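Local atomic coordinates of Lys-gingipain catalytic subunit (Porphyromonas gingivalis, PDB entry 6I9A), a protein that cleaves proteins with a strong preference for the carboxyl side of lysine as a secreted cysteine endopeptidase, and may act as a virulence factor in periodontal disease. Residues A[155-160]-A[170-175]; A[174-179]-A[191-196]; A[214-219]-A[283-288]. All coordinates share one frame; numbering follows the deposited sequence.

Contact 1 (A[155-160]-A[170-175]); sequences LIAGAD and PTIKYG. With NA (sodium ion), chain F.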
loop_
_atom_site.group_PDB
_atom_site.type_symbol
_atom_site.label_atom_id
_atom_site.label_comp_id
_atom_site.label_asym_id
_atom_site.label_seq_id
_atom_site.Cartn_x
_atom_site.Cartn_y
_atom_site.Cartn_z
ATOM N N LEU A 155 3.377 12.779 -12.694
ATOM C CA LEU A 155 2.429 11.984 -13.510
ATOM C C LEU A 155 2.918 11.955 -14.940
ATOM O O LEU A 155 3.182 13.024 -15.531
ATOM C CB LEU A 155 1.058 12.647 -13.437
ATOM C CG LEU A 155 0.460 12.838 -12.033
ATOM C CD1 LEU A 155 -0.849 13.631 -12.109
ATOM C CD2 LEU A 155 0.201 11.458 -11.349
ATOM N N ILE A 156 3.087 10.757 -15.503
ATOM C CA ILE A 156 3.641 10.641 -16.857
ATOM C C ILE A 156 2.780 9.720 -17.698
ATOM O O ILE A 156 2.592 8.525 -17.339
ATOM C CB ILE A 156 5.097 10.047 -16.776
ATOM C CG1 ILE A 156 6.017 11.024 -15.991
ATOM C CG2 ILE A 156 5.655 9.799 -18.200
ATOM C CD1 ILE A 156 7.333 10.378 -15.619
ATOM N N ALA A 157 2.316 10.240 -18.854
ATOM C CA ALA A 157 1.742 9.433 -19.913
ATOM C C ALA A 157 2.884 9.181 -20.878
ATOM O O ALA A 157 3.257 10.094 -21.663
ATOM C CB ALA A 157 0.586 10.154 -20.598
ATOM N N GLY A 158 3.543 8.037 -20.783
ATOM C CA GLY A 158 4.726 7.755 -21.584
ATOM C C GLY A 158 4.433 7.499 -23.040
ATOM O O GLY A 158 3.297 7.578 -23.519
ATOM N N ALA A 159 5.492 7.131 -23.751
ATOM C CA ALA A 159 5.441 7.047 -25.213
ATOM C C ALA A 159 4.745 5.810 -25.728
ATOM O O ALA A 159 4.986 4.699 -25.259
ATOM C CB ALA A 159 6.859 7.075 -25.770
ATOM N N ASP A 160 3.876 6.013 -26.724
ATOM C CA ASP A 160 3.283 4.956 -27.549
ATOM C C ASP A 160 2.623 5.656 -28.692
ATOM O O ASP A 160 1.743 6.494 -28.471
ATOM C CB ASP A 160 2.299 4.057 -26.767
ATOM C CG ASP A 160 1.868 2.912 -27.654
ATOM O OD1 ASP A 160 1.109 3.161 -28.614
ATOM O OD2 ASP A 160 2.259 1.757 -27.382
ATOM N N PRO A 170 -5.570 10.807 -21.595
ATOM C CA PRO A 170 -6.851 10.879 -20.861
ATOM C C PRO A 170 -6.724 10.387 -19.420
ATOM O O PRO A 170 -7.360 10.934 -18.527
ATOM C CB PRO A 170 -7.821 10.015 -21.715
ATOM C CG PRO A 170 -7.228 10.113 -23.123
ATOM C CD PRO A 170 -5.741 10.188 -22.941
ATOM N N THR A 171 -5.898 9.334 -19.187
ATOM C CA THR A 171 -5.714 8.829 -17.806
ATOM C C THR A 171 -5.145 9.929 -16.906
ATOM O O THR A 171 -5.721 10.245 -15.844
ATOM C CB THR A 171 -4.753 7.652 -17.805
ATOM O OG1 THR A 171 -5.306 6.547 -18.543
ATOM C CG2 THR A 171 -4.470 7.168 -16.375
ATOM N N ILE A 172 -4.005 10.510 -17.321
ATOM C CA ILE A 172 -3.341 11.493 -16.445
ATOM C C ILE A 172 -4.189 12.757 -16.337
ATOM O O ILE A 172 -4.288 13.343 -15.246
ATOM C CB ILE A 172 -1.925 11.772 -17.015
ATOM C CG1 ILE A 172 -1.048 10.510 -17.009
ATOM C CG2 ILE A 172 -1.248 12.948 -16.266
ATOM C CD1 ILE A 172 -0.908 9.794 -15.722
ATOM N N LYS A 173 -4.849 13.170 -17.423
ATOM C CA LYS A 173 -5.715 14.351 -17.376
ATOM C C LYS A 173 -6.871 14.153 -16.415
ATOM O O LYS A 173 -7.292 15.108 -15.750
ATOM C CB LYS A 173 -6.202 14.741 -18.767
ATOM C CG LYS A 173 -5.079 15.288 -19.660
ATOM C CD LYS A 173 -5.588 15.555 -21.095
ATOM C CE LYS A 173 -4.533 16.298 -21.904
ATOM N NZ LYS A 173 -5.041 16.587 -23.270
ATOM N N TYR A 174 -7.456 12.951 -16.346
ATOM C CA TYR A 174 -8.545 12.680 -15.392
ATOM C C TYR A 174 -8.017 12.840 -13.960
ATOM O O TYR A 174 -8.619 13.523 -13.148
ATOM C CB TYR A 174 -9.049 11.228 -15.631
ATOM C CG TYR A 174 -10.165 10.818 -14.700
ATOM C CD1 TYR A 174 -11.508 10.921 -15.090
ATOM C CD2 TYR A 174 -9.888 10.314 -13.433
ATOM C CE1 TYR A 174 -12.534 10.490 -14.261
ATOM C CE2 TYR A 174 -10.915 9.896 -12.577
ATOM C CZ TYR A 174 -12.226 9.997 -12.999
ATOM O OH TYR A 174 -13.269 9.589 -12.217
ATOM N N GLY A 175 -6.862 12.230 -13.674
ATOM C CA GLY A 175 -6.247 12.391 -12.355
ATOM C C GLY A 175 -6.037 13.853 -11.960
ATOM O O GLY A 175 -6.338 14.258 -10.818
HETATM NA NA NA F . -14.189 7.258 -12.365
HETATM O O HOH W 1 -16.254 7.968 -11.267
#

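Contact 2 (A[174-179]-A[191-196]); sequences YGMQYY and NYLKAP. With NA (sodium ion), chain F.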
loop_
_atom_site.group_PDB
_atom_site.type_symbol
_atom_site.label_atom_id
_atom_site.label_comp_id
_atom_site.label_asym_id
_atom_site.label_seq_id
_atom_site.Cartn_x
_atom_site.Cartn_y
_atom_site.Cartn_z
ATOM N N TYR A 174 -7.456 12.951 -16.346
ATOM C CA TYR A 174 -8.545 12.680 -15.392
ATOM C C TYR A 174 -8.017 12.840 -13.960
ATOM O O TYR A 174 -8.619 13.523 -13.148
ATOM C CB TYR A 174 -9.049 11.228 -15.631
ATOM C CG TYR A 174 -10.165 10.818 -14.700
ATOM C CD1 TYR A 174 -11.508 10.921 -15.090
ATOM C CD2 TYR A 174 -9.888 10.314 -13.433
ATOM C CE1 TYR A 174 -12.534 10.490 -14.261
ATOM C CE2 TYR A 174 -10.915 9.896 -12.577
ATOM C CZ TYR A 174 -12.226 9.997 -12.999
ATOM O OH TYR A 174 -13.269 9.589 -12.217
ATOM N N GLY A 175 -6.862 12.230 -13.674
ATOM C CA GLY A 175 -6.247 12.391 -12.355
ATOM C C GLY A 175 -6.037 13.853 -11.960
ATOM O O GLY A 175 -6.338 14.258 -10.818
ATOM N N MET A 176 -5.504 14.628 -12.871
ATOM C CA MET A 176 -5.273 16.051 -12.612
ATOM C C MET A 176 -6.547 16.869 -12.495
ATOM O O MET A 176 -6.633 17.767 -11.656
ATOM C CB MET A 176 -4.366 16.668 -13.704
ATOM C CG MET A 176 -2.983 16.058 -13.724
ATOM S SD MET A 176 -1.842 16.877 -14.819
ATOM C CE MET A 176 -2.601 16.650 -16.325
ATOM N N GLN A 177 -7.557 16.575 -13.314
ATOM C CA GLN A 177 -8.784 17.336 -13.267
ATOM C C GLN A 177 -9.407 17.189 -11.913
ATOM O O GLN A 177 -9.885 18.168 -11.336
ATOM C CB GLN A 177 -9.764 16.843 -14.349
ATOM C CG GLN A 177 -11.120 17.494 -14.198
ATOM C CD GLN A 177 -12.042 17.250 -15.334
ATOM O OE1 GLN A 177 -11.670 16.660 -16.353
ATOM N NE2 GLN A 177 -13.248 17.771 -15.198
ATOM N N TYR A 178 -9.537 15.926 -11.426
ATOM C CA TYR A 178 -10.329 15.718 -10.239
ATOM C C TYR A 178 -9.555 15.737 -8.939
ATOM O O TYR A 178 -10.200 16.042 -7.917
ATOM C CB TYR A 178 -11.079 14.374 -10.392
ATOM C CG TYR A 178 -12.142 14.496 -11.465
ATOM C CD1 TYR A 178 -13.250 15.328 -11.283
ATOM C CD2 TYR A 178 -11.998 13.865 -12.713
ATOM C CE1 TYR A 178 -14.177 15.521 -12.294
ATOM C CE2 TYR A 178 -12.964 14.005 -13.704
ATOM C CZ TYR A 178 -14.044 14.845 -13.489
ATOM O OH TYR A 178 -15.017 14.921 -14.461
ATOM N N TYR A 179 -8.261 15.372 -8.930
ATOM C CA TYR A 179 -7.603 15.139 -7.635
ATOM C C TYR A 179 -6.221 15.779 -7.506
ATOM O O TYR A 179 -5.967 16.426 -6.498
ATOM C CB TYR A 179 -7.479 13.619 -7.415
ATOM C CG TYR A 179 -8.825 12.935 -7.543
ATOM C CD1 TYR A 179 -9.878 13.248 -6.682
ATOM C CD2 TYR A 179 -9.066 11.989 -8.546
ATOM C CE1 TYR A 179 -11.120 12.633 -6.798
ATOM C CE2 TYR A 179 -10.304 11.360 -8.663
ATOM C CZ TYR A 179 -11.331 11.713 -7.797
ATOM O OH TYR A 179 -12.583 11.139 -7.908
ATOM N N ASN A 191 3.824 17.074 -14.674
ATOM C CA ASN A 191 3.107 16.138 -15.570
ATOM C C ASN A 191 3.692 16.227 -16.959
ATOM O O ASN A 191 3.990 17.325 -17.455
ATOM C CB ASN A 191 1.600 16.431 -15.561
ATOM C CG ASN A 191 1.200 17.757 -16.145
ATOM O OD1 ASN A 191 0.736 17.806 -17.293
ATOM N ND2 ASN A 191 1.331 18.846 -15.387
ATOM N N TYR A 192 3.866 15.062 -17.571
ATOM C CA TYR A 192 4.408 14.959 -18.919
ATOM C C TYR A 192 3.442 14.106 -19.713
ATOM O O TYR A 192 3.313 12.891 -19.466
ATOM C CB TYR A 192 5.789 14.328 -18.848
ATOM C CG TYR A 192 6.762 15.222 -18.126
ATOM C CD1 TYR A 192 6.786 15.275 -16.728
ATOM C CD2 TYR A 192 7.592 16.108 -18.833
ATOM C CE1 TYR A 192 7.607 16.174 -16.051
ATOM C CE2 TYR A 192 8.425 17.000 -18.161
ATOM C CZ TYR A 192 8.447 17.017 -16.770
ATOM O OH TYR A 192 9.255 17.903 -16.094
ATOM N N LEU A 193 2.725 14.732 -20.622
ATOM C CA LEU A 193 1.675 14.074 -21.385
ATOM C C LEU A 193 2.147 13.486 -22.667
ATOM O O LEU A 193 1.467 12.631 -23.229
ATOM C CB LEU A 193 0.561 15.107 -21.675
ATOM C CG LEU A 193 -0.202 15.612 -20.414
ATOM C CD1 LEU A 193 -1.099 16.819 -20.730
ATOM C CD2 LEU A 193 -0.964 14.454 -19.705
ATOM N N LYS A 194 3.269 13.972 -23.170
ATOM C CA LYS A 194 3.819 13.571 -24.468
ATOM C C LYS A 194 5.217 14.139 -24.566
ATOM O O LYS A 194 5.636 14.924 -23.694
ATOM C CB LYS A 194 2.953 14.087 -25.649
ATOM C CG LYS A 194 2.817 15.606 -25.646
ATOM C CD LYS A 194 1.866 16.062 -26.785
ATOM C CE LYS A 194 1.672 17.556 -26.749
ATOM N NZ LYS A 194 0.948 18.029 -27.964
ATOM N N ALA A 195 5.950 13.731 -25.579
ATOM C CA ALA A 195 7.303 14.235 -25.799
ATOM C C ALA A 195 7.267 15.740 -26.092
ATOM O O ALA A 195 6.283 16.257 -26.629
ATOM C CB ALA A 195 7.924 13.478 -26.970
ATOM N N PRO A 196 8.299 16.494 -25.635
ATOM C CA PRO A 196 9.516 16.002 -24.977
ATOM C C PRO A 196 9.320 15.667 -23.505
ATOM O O PRO A 196 8.669 16.394 -22.743
ATOM C CB PRO A 196 10.492 17.179 -25.133
ATOM C CG PRO A 196 9.604 18.375 -25.105
ATOM C CD PRO A 196 8.375 17.958 -25.893
HETATM NA NA NA F . -14.189 7.258 -12.365
HETATM O O HOH W 1 -16.254 7.968 -11.267
#

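Contact 3 (A[214-219]-A[283-288]); sequences TAHGSE and SYWGED. With H8E (benzyl-N-[(2S)-1-[[(3S)-7-amino-1-(benzylamino)-1,2-dioxoheptan-3-yl]amino]-5-(2-methyl-2-phenylhydrazinyl)-1,5-dioxopentan-2-yl]carbamate), chain I.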
loop_
_atom_site.group_PDB
_atom_site.type_symbol
_atom_site.label_atom_id
_atom_site.label_comp_id
_atom_site.label_asym_id
_atom_site.label_seq_id
_atom_site.Cartn_x
_atom_site.Cartn_y
_atom_site.Cartn_z
ATOM N N THR A 214 2.302 5.595 -16.887
ATOM C CA THR A 214 1.485 4.689 -17.693
ATOM C C THR A 214 2.006 4.724 -19.126
ATOM O O THR A 214 1.984 5.787 -19.793
ATOM C CB THR A 214 -0.000 5.032 -17.597
ATOM O OG1 THR A 214 -0.663 4.117 -18.514
ATOM C CG2 THR A 214 -0.385 6.467 -17.975
ATOM N N ALA A 215 2.537 3.596 -19.581
ATOM C CA ALA A 215 3.088 3.327 -20.935
ATOM C C ALA A 215 3.916 2.043 -20.856
ATOM O O ALA A 215 3.495 1.139 -20.146
ATOM C CB ALA A 215 3.895 4.498 -21.518
ATOM N N HIS A 216 5.033 1.915 -21.581
ATOM C CA HIS A 216 5.756 0.626 -21.673
ATOM C C HIS A 216 6.663 0.378 -20.499
ATOM O O HIS A 216 7.392 1.289 -20.061
ATOM C CB HIS A 216 6.575 0.564 -22.961
ATOM C CG HIS A 216 5.813 0.882 -24.202
ATOM N ND1 HIS A 216 6.416 1.564 -25.238
ATOM C CD2 HIS A 216 4.526 0.680 -24.525
ATOM C CE1 HIS A 216 5.497 1.719 -26.172
ATOM N NE2 HIS A 216 4.362 1.178 -25.814
ATOM N N GLY A 217 6.707 -0.863 -20.058
ATOM C CA GLY A 217 7.608 -1.304 -19.006
ATOM C C GLY A 217 8.443 -2.490 -19.397
ATOM O O GLY A 217 8.029 -3.315 -20.222
ATOM N N SER A 218 9.591 -2.622 -18.742
ATOM C CA SER A 218 10.405 -3.821 -18.790
ATOM C C SER A 218 10.601 -4.306 -17.356
ATOM O O SER A 218 10.155 -3.659 -16.399
ATOM C CB SER A 218 11.753 -3.599 -19.464
ATOM O OG SER A 218 12.604 -2.917 -18.552
ATOM N N GLU A 219 11.308 -5.427 -17.174
ATOM C CA GLU A 219 11.500 -5.943 -15.806
ATOM C C GLU A 219 12.281 -4.989 -14.956
ATOM O O GLU A 219 12.125 -5.010 -13.738
ATOM C CB GLU A 219 12.300 -7.262 -15.837
ATOM C CG GLU A 219 11.658 -8.378 -16.692
ATOM C CD GLU A 219 12.088 -8.439 -18.166
ATOM O OE1 GLU A 219 12.605 -7.423 -18.693
ATOM O OE2 GLU A 219 11.891 -9.506 -18.793
ATOM N N SER A 283 1.038 -5.814 -18.651
ATOM C CA SER A 283 -0.247 -5.174 -18.391
ATOM C C SER A 283 -0.838 -4.763 -19.732
ATOM O O SER A 283 -0.145 -4.870 -20.758
ATOM C CB SER A 283 -0.164 -4.010 -17.395
ATOM O OG SER A 283 0.423 -2.875 -18.012
ATOM N N TYR A 284 -2.102 -4.327 -19.741
ATOM C CA TYR A 284 -2.772 -4.044 -21.005
ATOM C C TYR A 284 -3.358 -2.673 -21.002
ATOM O O TYR A 284 -3.820 -2.158 -19.977
ATOM C CB TYR A 284 -3.890 -5.093 -21.261
ATOM C CG TYR A 284 -3.298 -6.417 -21.667
ATOM C CD1 TYR A 284 -2.751 -7.290 -20.722
ATOM C CD2 TYR A 284 -3.209 -6.769 -23.012
ATOM C CE1 TYR A 284 -2.095 -8.448 -21.120
ATOM C CE2 TYR A 284 -2.565 -7.931 -23.419
ATOM C CZ TYR A 284 -2.044 -8.777 -22.474
ATOM O OH TYR A 284 -1.470 -9.936 -22.948
ATOM N N TRP A 285 -3.365 -2.052 -22.196
ATOM C CA TRP A 285 -3.841 -0.671 -22.277
ATOM C C TRP A 285 -5.272 -0.516 -21.815
ATOM O O TRP A 285 -5.590 0.475 -21.141
ATOM C CB TRP A 285 -3.675 -0.168 -23.720
ATOM C CG TRP A 285 -2.264 0.213 -24.068
ATOM C CD1 TRP A 285 -1.364 -0.533 -24.767
ATOM C CD2 TRP A 285 -1.565 1.415 -23.667
ATOM N NE1 TRP A 285 -0.156 0.138 -24.864
ATOM C CE2 TRP A 285 -0.254 1.324 -24.199
ATOM C CE3 TRP A 285 -1.927 2.559 -22.931
ATOM C CZ2 TRP A 285 0.688 2.328 -24.032
ATOM C CZ3 TRP A 285 -0.988 3.572 -22.777
ATOM C CH2 TRP A 285 0.306 3.437 -23.312
ATOM N N GLY A 286 -6.184 -1.407 -22.228
ATOM C CA GLY A 286 -7.585 -1.220 -21.849
ATOM C C GLY A 286 -7.841 -1.375 -20.369
ATOM O O GLY A 286 -8.321 -0.468 -19.696
ATOM N N GLU A 287 -7.440 -2.539 -19.806
ATOM C CA GLU A 287 -7.648 -2.753 -18.365
ATOM C C GLU A 287 -6.891 -1.709 -17.548
ATOM O O GLU A 287 -7.438 -1.287 -16.542
ATOM C CB GLU A 287 -7.254 -4.148 -17.920
ATOM C CG GLU A 287 -8.337 -5.213 -18.053
ATOM C CD GLU A 287 -8.540 -5.815 -19.426
ATOM O OE1 GLU A 287 -8.021 -5.266 -20.429
ATOM O OE2 GLU A 287 -9.231 -6.873 -19.485
ATOM N N ASP A 288 -5.669 -1.293 -17.956
ATOM C CA ASP A 288 -4.990 -0.272 -17.142
ATOM C C ASP A 288 -5.744 1.053 -17.180
ATOM O O ASP A 288 -5.694 1.837 -16.222
ATOM C CB ASP A 288 -3.555 -0.042 -17.605
ATOM C CG ASP A 288 -2.497 -0.962 -17.034
ATOM O OD1 ASP A 288 -2.852 -1.881 -16.225
ATOM O OD2 ASP A 288 -1.319 -0.728 -17.334
HETATM C CAQ H8E I . 9.557 -3.371 -23.068
HETATM C CAK H8E I . 10.697 -2.553 -23.214
HETATM C CAH H8E I . 10.651 -1.435 -24.048
HETATM C CAL H8E I . 9.500 -1.115 -24.762
HETATM C CAR H8E I . 8.402 -1.948 -24.612
HETATM C CBO H8E I . 8.381 -3.042 -23.758
HETATM C CBA H8E I . 7.224 -3.848 -23.718
HETATM N NBE H8E I . 6.225 -3.374 -22.745
HETATM C CBL H8E I . 4.884 -3.523 -22.932
HETATM O OAE H8E I . 4.424 -3.966 -23.992
HETATM C CBN H8E I . 3.994 -3.102 -21.767
HETATM O OAG H8E I . 4.567 -2.320 -20.947
HETATM C CBS H8E I . 2.578 -2.659 -22.252
HETATM C CBB H8E I . 1.836 -1.787 -21.231
HETATM C CAY H8E I . 0.501 -1.257 -21.760
HETATM C CAX H8E I . -0.392 -0.600 -20.702
HETATM C CAW H8E I . 0.140 0.756 -20.258
HETATM N NAB H8E I . -0.798 1.346 -19.257
HETATM N NBG H8E I . 1.727 -3.785 -22.657
HETATM C C H8E I . 1.193 -3.976 -23.863
HETATM O O H8E I . 1.371 -3.265 -24.844
HETATM C CA H8E I . 0.463 -5.307 -23.982
HETATM N N H8E I . -0.531 -5.306 -25.051
HETATM C CBK H8E I . -1.664 -4.562 -24.992
HETATM O OAD H8E I . -1.818 -3.755 -24.064
HETATM O OBI H8E I . -2.500 -4.758 -25.940
HETATM C CBD H8E I . -3.716 -3.927 -26.006
HETATM C CBP H8E I . -4.417 -4.120 -27.275
HETATM C CAS H8E I . -5.518 -4.971 -27.391
HETATM C CAM H8E I . -6.230 -5.159 -28.614
HETATM C CAI H8E I . -5.709 -4.487 -29.734
HETATM C CAN H8E I . -4.575 -3.697 -29.628
HETATM C CAT H8E I . -3.923 -3.498 -28.424
HETATM C CB H8E I . 1.483 -6.426 -24.252
HETATM C CG H8E I . 2.297 -6.212 -25.556
HETATM C CD H8E I . 3.508 -7.096 -25.589
HETATM O OE1 H8E I . 3.419 -8.267 -25.963
HETATM N NE2 H8E I . 4.610 -6.490 -25.112
HETATM N NBT H8E I . 5.816 -7.177 -24.900
HETATM C CAA H8E I . 6.225 -7.170 -23.469
HETATM C CBQ H8E I . 6.761 -7.062 -25.964
HETATM C CAU H8E I . 8.143 -7.177 -25.746
HETATM C CAO H8E I . 9.032 -7.118 -26.815
HETATM C CAJ H8E I . 8.558 -6.931 -28.107
HETATM C CAP H8E I . 7.198 -6.773 -28.337
HETATM C CAV H8E I . 6.299 -6.859 -27.272
#

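Contact 1 (A[155-160]-A[170-175])
Ile172 meets strand 155-157 with both branches of its beta carbon, a compact example of how one branched residue can seat a helix on a sheet. The helix runs nearly antiparallel to the strand, at 155°, with the two axes 8.1 Å apart; this is the first half of the beta-alpha-beta crossover from strand 152-157 through helix 163-178 to strand 188-192. With CG1 anti to the carbonyl carbon (chi1 -63°), the two branches spread along the strand, bridging Leu155 and Ala157. CG2 of Ile172 rests against CB of Leu155 at 3.7 Å. CG1 of Ile172 lies 3.8 Å from the backbone N of Ala157 and 4.0 Å from its CB. Between these two residues CD1 of Ile172 folds back (chi2 -54°) over the backbone of Ile156, 4.1 Å from its O; the side chain of Ile156 itself starts off away from the helix and packs on Tyr213 and Tyr201. Thr214 and Tyr313 also touch Ile172. Tyr174 takes no part in the packing; its OH binds a sodium ion at 2.5 Å. The side chains that meet are all aliphatic and buried, resting partly on the strand's peptide groups, so dispersion and the exclusion of water hold them, while Leu155, Ile156 and the N of Ala157 pair with neighbouring strands and Ala157 O is taken by Tyr197 OH.

Contact 2 (A[174-179]-A[191-196])
Met176 lays its sulfur against the side chain of Asn191, and the closeness of this one pairing contrasts with the slack contact to Leu193. The thioether comes from the last turn of helix 163-178; Asn191 stands near the end of strand 188-192, the outermost strand of its sheet on this side. The two side chains cross at about a right angle. SD of Met176 sits 3.4 Å from CG of Asn191 and 3.5 Å from its CB, so the sulfur bears on the root of the amide rather than on one polar end of it. Because the methionine chain is extended at chi2 and bent at chi3 (-62°), its terminal CE turns along the amide and reaches 3.7 Å from OD1 of Asn191. The amide nitrogen has its own partner: ND2 is hydrogen-bonded to the backbone O of Val189, which helps fix the rotation of the group that the sulfur touches.

The looser side begins with Leu193, just past the strand, whose CD2 stays 4.4 Å from CE of Met176. Here contact is marginal, and all three touching residues are partly exposed, at the protein surface, where the chain runs on into the exposed Lys194 to Pro196. Met176 also packs on Leu155 of the adjacent strand. Further round the helix, CD2 of Tyr178 lies over the centre of the Tyr174 ring, 3.7 Å above its plane. A soft, polarisable thioether against the carbon framework of a tethered amide gives close packing without a directional bond, consistent with a semi-exposed border where the helix ends beside the edge strand.

Contact 3 (A[214-219]-A[283-288])
Thr214, the last residue of strand 210-214, and Ala215 after it run past the first turn of helix 285-293, with CA of Ala215 8.1 Å from CA of Trp285. This is the active-site edge of the caspase-like fold of clan CD peptidases, and between the segments lies the lysine-specificity pocket, occupied by the inhibitor's lysine-like chain. CH2 of Trp285 approaches CA of Ala215 at 3.7 Å, meeting it obliquely. The indole spreads along the inhibitor, whose CAY lies over one ring face, displaced toward the rim. Trp163 stacks on the indole. CD2 of His216, the probable proton donor, comes to 4.2 Å from CZ2 of Trp285, obliquely; His216 NE2 is hydrogen-bonded to Asp160. Main-chain atoms grip the inhibitor from both segments. Gly217 N gives a hydrogen bond to OAG at 2.7 Å; from the helix segment, Trp285 N gives one to OAD at 3.0 Å (154°), while Ser283 O accepts from NBG. Deep in the pocket, a chi1 of 176° swings OG1 of Thr214 opposite its backbone N and lets it accept from the terminal amine NAB. The same amine meets OD2 of Asp288, whose negative charge probably favours a protonated amine. OD1 of Asp288 is held by Tyr353 and Tyr357, and Ser283 OG donates to OD2 of Asp288 at 2.8 Å, from 39° out of the carboxylate plane.

Contacts 1 and 3 are buried, whereas contact 2 lies at the surface. The first two share helix 163-178 and set it against neighbouring strands: contact 1 by aliphatic side-chain packing in the interior, contact 2 by a sulfur and an amide at the border of the sheet. They are also stitched together by backbone hydrogen bonds of Leu155 and Ala157 with Tyr192. Contact 3 is different in kind: its segments touch through Trp285 and both donate to and accept from the inhibitor lying between them, through polar and aromatic groups. Contact 1 nonetheless reaches it, since Gly158 N bonds to Thr214 O. Contact 2 does not touch contact 3.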